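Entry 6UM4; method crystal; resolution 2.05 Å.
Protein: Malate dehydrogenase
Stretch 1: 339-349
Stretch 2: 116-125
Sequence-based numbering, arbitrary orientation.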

ATOM      1  N   ALA A 339       3.560 -10.598   1.409  1.00 17.18           N
ATOM      2  CA  ALA A 339       4.159 -10.911   0.103  1.00 17.31           C
ATOM      3  C   ALA A 339       5.304  -9.957  -0.217  1.00 18.25           C
ATOM      4  O   ALA A 339       6.369 -10.374  -0.674  1.00 17.78           O
ATOM      5  CB  ALA A 339       3.109 -10.866  -1.010  1.00 17.93           C
ATOM      6  N   ILE A 340       5.107  -8.662   0.009  1.00 20.43           N
ATOM      7  CA  ILE A 340       6.217  -7.738  -0.190  1.00 22.38           C
ATOM      8  C   ILE A 340       7.407  -8.170   0.662  1.00 19.50           C
ATOM      9  O   ILE A 340       8.530  -8.307   0.165  1.00 23.11           O
ATOM     10  CB  ILE A 340       5.784  -6.296   0.129  1.00 18.61           C
ATOM     11  CG1 ILE A 340       4.732  -5.818  -0.877  1.00 20.47           C
ATOM     12  CG2 ILE A 340       6.983  -5.367   0.054  1.00 18.63           C
ATOM     13  CD1 ILE A 340       5.234  -5.690  -2.316  1.00 20.84           C
ATOM     14  N   LYS A 341       7.166  -8.461   1.944  1.00 17.84           N
ATOM     15  CA  LYS A 341       8.282  -8.851   2.807  1.00 18.02           C
ATOM     16  C   LYS A 341       8.920 -10.162   2.336  1.00 19.38           C
ATOM     17  O   LYS A 341      10.152 -10.302   2.334  1.00 18.52           O
ATOM     18  CB  LYS A 341       7.828  -8.962   4.267  1.00 18.58           C
ATOM     19  CG  LYS A 341       7.613  -7.609   5.005  1.00 17.99           C
ATOM     20  CD  LYS A 341       7.107  -7.865   6.415  1.00 20.42           C
ATOM     21  CE  LYS A 341       7.190  -6.630   7.312  1.00 23.17           C
ATOM     22  NZ  LYS A 341       6.112  -5.625   7.051  1.00 22.23           N
ATOM     23  N   HIS A 342       8.100 -11.144   1.964  1.00 17.82           N
ATOM     24  CA  HIS A 342       8.640 -12.418   1.498  1.00 17.99           C
ATOM     25  C   HIS A 342       9.552 -12.219   0.288  1.00 21.33           C
ATOM     26  O   HIS A 342      10.681 -12.721   0.261  1.00 23.88           O
ATOM     27  CB  HIS A 342       7.498 -13.382   1.175  1.00 17.73           C
ATOM     28  CG  HIS A 342       7.952 -14.698   0.593  1.00 22.85           C
ATOM     29  ND1 HIS A 342       7.719 -15.906   1.213  1.00 19.69           N
ATOM     30  CD2 HIS A 342       8.609 -14.989  -0.556  1.00 20.28           C
ATOM     31  CE1 HIS A 342       8.219 -16.886   0.479  1.00 18.35           C
ATOM     32  NE2 HIS A 342       8.771 -16.359  -0.600  1.00 18.59           N
ATOM     33  N   MET A 343       9.072 -11.506  -0.740  1.00 18.46           N
ATOM     34  CA  MET A 343       9.896 -11.311  -1.937  1.00 19.00           C
ATOM     35  C   MET A 343      11.116 -10.455  -1.632  1.00 19.48           C
ATOM     36  O   MET A 343      12.224 -10.747  -2.096  1.00 20.08           O
ATOM     37  CB  MET A 343       9.071 -10.668  -3.052  1.00 20.44           C
ATOM     38  CG  MET A 343       8.003 -11.561  -3.583  1.00 24.26           C
ATOM     39  SD  MET A 343       8.755 -13.069  -4.178  1.00 36.11           S
ATOM     40  CE  MET A 343      10.024 -12.435  -5.298  1.00 20.85           C
ATOM     41  N   HIS A 344      10.923  -9.387  -0.861  1.00 19.35           N
ATOM     42  CA  HIS A 344      12.022  -8.493  -0.531  1.00 24.29           C
ATOM     43  C   HIS A 344      13.172  -9.247   0.124  1.00 20.27           C
ATOM     44  O   HIS A 344      14.332  -9.100  -0.280  1.00 27.70           O
ATOM     45  CB  HIS A 344      11.519  -7.380   0.387  1.00 21.09           C
ATOM     46  CG  HIS A 344      12.623  -6.569   0.973  1.00 26.30           C
ATOM     47  ND1 HIS A 344      13.347  -6.984   2.070  1.00 24.78           N
ATOM     48  CD2 HIS A 344      13.166  -5.391   0.582  1.00 27.35           C
ATOM     49  CE1 HIS A 344      14.281  -6.090   2.339  1.00 29.45           C
ATOM     50  NE2 HIS A 344      14.188  -5.110   1.456  1.00 31.74           N
ATOM     51  N   ASP A 345      12.867 -10.040   1.163  1.00 21.09           N
ATOM     52  CA  ASP A 345      13.884 -10.837   1.844  1.00 24.62           C
ATOM     53  C   ASP A 345      14.478 -11.913   0.925  1.00 27.56           C
ATOM     54  O   ASP A 345      15.689 -12.171   0.966  1.00 21.98           O
ATOM     55  CB  ASP A 345      13.275 -11.463   3.107  1.00 22.65           C
ATOM     56  CG  ASP A 345      12.841 -10.403   4.148  1.00 28.06           C
ATOM     57  OD1 ASP A 345      13.135  -9.199   3.945  1.00 23.09           O
ATOM     58  OD2 ASP A 345      12.213 -10.769   5.170  1.00 24.44           O
ATOM     59  N   TRP A 346      13.649 -12.544   0.083  1.00 25.31           N
ATOM     60  CA  TRP A 346      14.160 -13.547  -0.855  1.00 20.79           C
ATOM     61  C   TRP A 346      15.246 -12.958  -1.750  1.00 23.44           C
ATOM     62  O   TRP A 346      16.283 -13.594  -1.993  1.00 27.57           O
ATOM     63  CB  TRP A 346      13.002 -14.084  -1.705  1.00 22.88           C
ATOM     64  CG  TRP A 346      13.189 -15.472  -2.310  1.00 20.69           C
ATOM     65  CD1 TRP A 346      14.297 -16.266  -2.239  1.00 21.38           C
ATOM     66  CD2 TRP A 346      12.204 -16.223  -3.050  1.00 20.47           C
ATOM     67  NE1 TRP A 346      14.066 -17.467  -2.890  1.00 21.59           N
ATOM     68  CE2 TRP A 346      12.788 -17.468  -3.387  1.00 21.04           C
ATOM     69  CE3 TRP A 346      10.884 -15.959  -3.462  1.00 19.95           C
ATOM     70  CZ2 TRP A 346      12.104 -18.445  -4.119  1.00 21.10           C
ATOM     71  CZ3 TRP A 346      10.199 -16.940  -4.175  1.00 20.01           C
ATOM     72  CH2 TRP A 346      10.819 -18.165  -4.511  1.00 20.59           C
ATOM     73  N   VAL A 347      15.036 -11.730  -2.225  1.00 24.35           N
ATOM     74  CA  VAL A 347      15.937 -11.078  -3.175  1.00 23.96           C
ATOM     75  C   VAL A 347      17.067 -10.331  -2.473  1.00 28.20           C
ATOM     76  O   VAL A 347      18.215 -10.373  -2.919  1.00 31.63           O
ATOM     77  CB  VAL A 347      15.123 -10.134  -4.081  1.00 22.31           C
ATOM     78  CG1 VAL A 347      16.034  -9.290  -4.948  1.00 23.30           C
ATOM     79  CG2 VAL A 347      14.118 -10.916  -4.896  1.00 21.89           C
ATOM     80  N   LEU A 348      16.773  -9.604  -1.396  1.00 25.71           N
ATOM     81  CA  LEU A 348      17.773  -8.737  -0.791  1.00 28.21           C
ATOM     82  C   LEU A 348      18.322  -9.258   0.532  1.00 27.99           C
ATOM     83  O   LEU A 348      19.289  -8.687   1.045  1.00 28.28           O
ATOM     84  CB  LEU A 348      17.197  -7.328  -0.590  1.00 27.50           C
ATOM     85  CG  LEU A 348      16.748  -6.647  -1.895  1.00 27.97           C
ATOM     86  CD1 LEU A 348      16.003  -5.353  -1.624  1.00 30.68           C
ATOM     87  CD2 LEU A 348      17.917  -6.398  -2.836  1.00 29.01           C
ATOM     88  N   GLY A 349      17.759 -10.325   1.082  1.00 24.68           N
ATOM     89  CA  GLY A 349      18.286 -10.923   2.292  1.00 29.26           C
ATOM     90  C   GLY A 349      17.697 -10.311   3.552  1.00 30.80           C
ATOM     91  O   GLY A 349      17.128  -9.221   3.549  1.00 33.99           O
TER
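Stretch 2, residues 116-125: RIANGEMLGE

Stretch 2 packs the end of a helix and the turn that follows it against one side of the stretch 1 helix, in a mostly apolar contact with no hydrogen bond across it. The two stretches belong to one chain, and touching residues are at least 218 positions apart in sequence. Together they bury 482 Å² of surface.

Stretch 1 is helical from Ala339 to Leu348, and the helix begins earlier in the chain. Gly349 leaves it with positive phi.

In stretch 2, residues 116-118 are the last part of another helix. Gly120 is the first residue after it to leave helical phi/psi, again with positive phi. Gly120 N bonds back to Ile117 O at 3.0 Å. The chain then folds over, and Gly124 N reaches Gly120 O at 2.8 Å. At the backbone angles of Gly120, a CB would be jammed against the carbonyl O of Asn119.

The two stretches run in the same general sense. Ile340 meets Arg116, Ile117 and Met122, His344 lies by Met122, and Leu348 lies near Leu123 and Gly124. The backbones come closest at His344 and Met122, whose CA atoms are 4.8 Å apart. There His344 CA lies 3.3 Å from Met122 O, a CA-H...O contact with an angle of 135° at the hydrogen. Such a close approach brings main chain against main chain, without a long side chain between them. His344 places the edge of its ring by Glu121 O, with His344 CD2 at 3.5 Å from that atom.

Ile340 is the residue of stretch 1 most covered by stretch 2. Its CB points toward stretch 2, and both chi angles are m. Ile340 CD1 is 3.6 Å from Arg116 O, 3.8 Å from Ile117 CG1 and 3.9 Å from Met122 CB. Ile340 CG2 approaches Glu121 CD at 4.2 Å.

Met122 is the most covered residue of stretch 2. Its side chain is extended through chi1 and chi2, both t. This carries Met122 SD to 3.5 Å from Met343 CB, one turn along from its contact with Ile340.

Further along the helix, Val347 CG2 meets Leu123 CD2 at 3.9 Å. The CB of Leu123 points away from stretch 1, but the end of its side chain comes nearer. Leu348 lies over main chain instead: Leu348 CD1 is 3.9 Å from Leu123 O and 4.3 Å from Gly124 N.

Several polar groups beside this packing bond within their own stretch. Arg116 NE donates to Glu121 OE1 at 3.0 Å, and Arg116 NH2 to Glu121 OE2 at 2.6 Å, so the two side chains form a salt bridge. Asn119 OD1 accepts from Glu121 N at 2.8 Å, which helps hold the turn. His344 ND1 donates to Asp345 OD1 at 2.9 Å, a bond within the helix.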

ATOM      1  N   ARG A 116       3.257  -1.143  -3.761  1.00 20.82           N
ATOM      2  CA  ARG A 116       4.457  -1.374  -2.969  1.00 21.75           C
ATOM      3  C   ARG A 116       5.489  -2.189  -3.738  1.00 31.25           C
ATOM      4  O   ARG A 116       6.579  -2.465  -3.221  1.00 32.60           O
ATOM      5  CB  ARG A 116       4.094  -2.061  -1.634  1.00 19.44           C
ATOM      6  CG  ARG A 116       3.196  -1.154  -0.775  1.00 21.51           C
ATOM      7  CD  ARG A 116       2.767  -1.809   0.525  1.00 24.16           C
ATOM      8  NE  ARG A 116       3.907  -1.930   1.423  1.00 22.78           N
ATOM      9  CZ  ARG A 116       3.880  -2.575   2.587  1.00 24.66           C
ATOM     10  NH1 ARG A 116       2.769  -3.171   2.991  1.00 18.43           N
ATOM     11  NH2 ARG A 116       4.969  -2.627   3.332  1.00 18.79           N
ATOM     12  N   ILE A 117       5.164  -2.579  -4.963  1.00 20.25           N
ATOM     13  CA  ILE A 117       6.187  -2.936  -5.938  1.00 21.93           C
ATOM     14  C   ILE A 117       6.624  -1.709  -6.735  1.00 24.46           C
ATOM     15  O   ILE A 117       7.815  -1.398  -6.834  1.00 22.21           O
ATOM     16  CB  ILE A 117       5.662  -4.050  -6.866  1.00 20.51           C
ATOM     17  CG1 ILE A 117       5.406  -5.339  -6.083  1.00 20.35           C
ATOM     18  CG2 ILE A 117       6.663  -4.354  -7.981  1.00 21.08           C
ATOM     19  CD1 ILE A 117       4.651  -6.339  -6.928  1.00 19.76           C
ATOM     20  N   ALA A 118       5.656  -0.963  -7.265  1.00 23.47           N
ATOM     21  CA  ALA A 118       5.986   0.159  -8.141  1.00 26.30           C
ATOM     22  C   ALA A 118       6.791   1.219  -7.412  1.00 26.53           C
ATOM     23  O   ALA A 118       7.587   1.927  -8.038  1.00 23.94           O
ATOM     24  CB  ALA A 118       4.709   0.760  -8.724  1.00 22.96           C
ATOM     25  N   ASN A 119       6.620   1.333  -6.090  1.00 22.61           N
ATOM     26  CA  ASN A 119       7.328   2.366  -5.342  1.00 23.09           C
ATOM     27  C   ASN A 119       8.785   2.021  -5.103  1.00 23.30           C
ATOM     28  O   ASN A 119       9.521   2.864  -4.576  1.00 27.73           O
ATOM     29  CB  ASN A 119       6.614   2.644  -3.990  1.00 29.23           C
ATOM     30  CG  ASN A 119       6.698   1.464  -3.004  1.00 32.66           C
ATOM     31  OD1 ASN A 119       7.112   0.374  -3.382  1.00 34.93           O
ATOM     32  ND2 ASN A 119       6.249   1.674  -1.748  1.00 21.48           N
ATOM     33  N   GLY A 120       9.225   0.830  -5.505  1.00 22.99           N
ATOM     34  CA  GLY A 120      10.580   0.380  -5.259  1.00 23.25           C
ATOM     35  C   GLY A 120      10.805  -0.340  -3.935  1.00 25.81           C
ATOM     36  O   GLY A 120      11.948  -0.718  -3.645  1.00 26.61           O
ATOM     37  N   GLU A 121       9.756  -0.559  -3.135  1.00 23.41           N
ATOM     38  CA  GLU A 121       9.933  -1.169  -1.809  1.00 22.59           C
ATOM     39  C   GLU A 121      10.294  -2.649  -1.906  1.00 24.61           C
ATOM     40  O   GLU A 121      11.166  -3.131  -1.175  1.00 24.34           O
ATOM     41  CB  GLU A 121       8.667  -0.976  -0.964  1.00 21.27           C
ATOM     42  CG  GLU A 121       8.731  -1.556   0.459  1.00 21.04           C
ATOM     43  CD  GLU A 121       7.418  -1.360   1.205  1.00 28.23           C
ATOM     44  OE1 GLU A 121       6.501  -0.737   0.611  1.00 23.36           O
ATOM     45  OE2 GLU A 121       7.294  -1.829   2.365  1.00 21.20           O
ATOM     46  N   MET A 122       9.643  -3.384  -2.803  1.00 27.26           N
ATOM     47  CA  MET A 122       9.875  -4.824  -2.854  1.00 25.24           C
ATOM     48  C   MET A 122      11.294  -5.155  -3.288  1.00 23.16           C
ATOM     49  O   MET A 122      11.948  -6.010  -2.676  1.00 23.79           O
ATOM     50  CB  MET A 122       8.865  -5.493  -3.779  1.00 19.96           C
ATOM     51  CG  MET A 122       9.012  -7.012  -3.750  1.00 22.88           C
ATOM     52  SD  MET A 122       7.683  -7.856  -4.597  1.00 23.21           S
ATOM     53  CE  MET A 122       8.268  -7.762  -6.286  1.00 23.43           C
ATOM     54  N   LEU A 123      11.801  -4.481  -4.316  1.00 21.99           N
ATOM     55  CA  LEU A 123      13.073  -4.871  -4.912  1.00 24.28           C
ATOM     56  C   LEU A 123      14.184  -3.844  -4.765  1.00 27.31           C
ATOM     57  O   LEU A 123      15.308  -4.119  -5.207  1.00 24.06           O
ATOM     58  CB  LEU A 123      12.895  -5.204  -6.406  1.00 23.45           C
ATOM     59  CG  LEU A 123      11.954  -6.370  -6.734  1.00 24.06           C
ATOM     60  CD1 LEU A 123      11.876  -6.669  -8.243  1.00 22.57           C
ATOM     61  CD2 LEU A 123      12.342  -7.625  -5.938  1.00 21.69           C
ATOM     62  N   GLY A 124      13.911  -2.676  -4.194  1.00 25.63           N
ATOM     63  CA  GLY A 124      14.950  -1.684  -4.001  1.00 24.32           C
ATOM     64  C   GLY A 124      14.712  -0.441  -4.850  1.00 29.59           C
ATOM     65  O   GLY A 124      14.190  -0.507  -5.972  1.00 28.41           O
ATOM     66  N   GLU A 125      15.128   0.712  -4.314  1.00 25.98           N
ATOM     67  CA  GLU A 125      14.819   1.998  -4.924  1.00 33.72           C
ATOM     68  C   GLU A 125      15.550   2.235  -6.238  1.00 39.41           C
ATOM     69  O   GLU A 125      15.173   3.150  -6.975  1.00 39.39           O
ATOM     70  CB  GLU A 125      15.156   3.132  -3.950  1.00 35.44           C
TER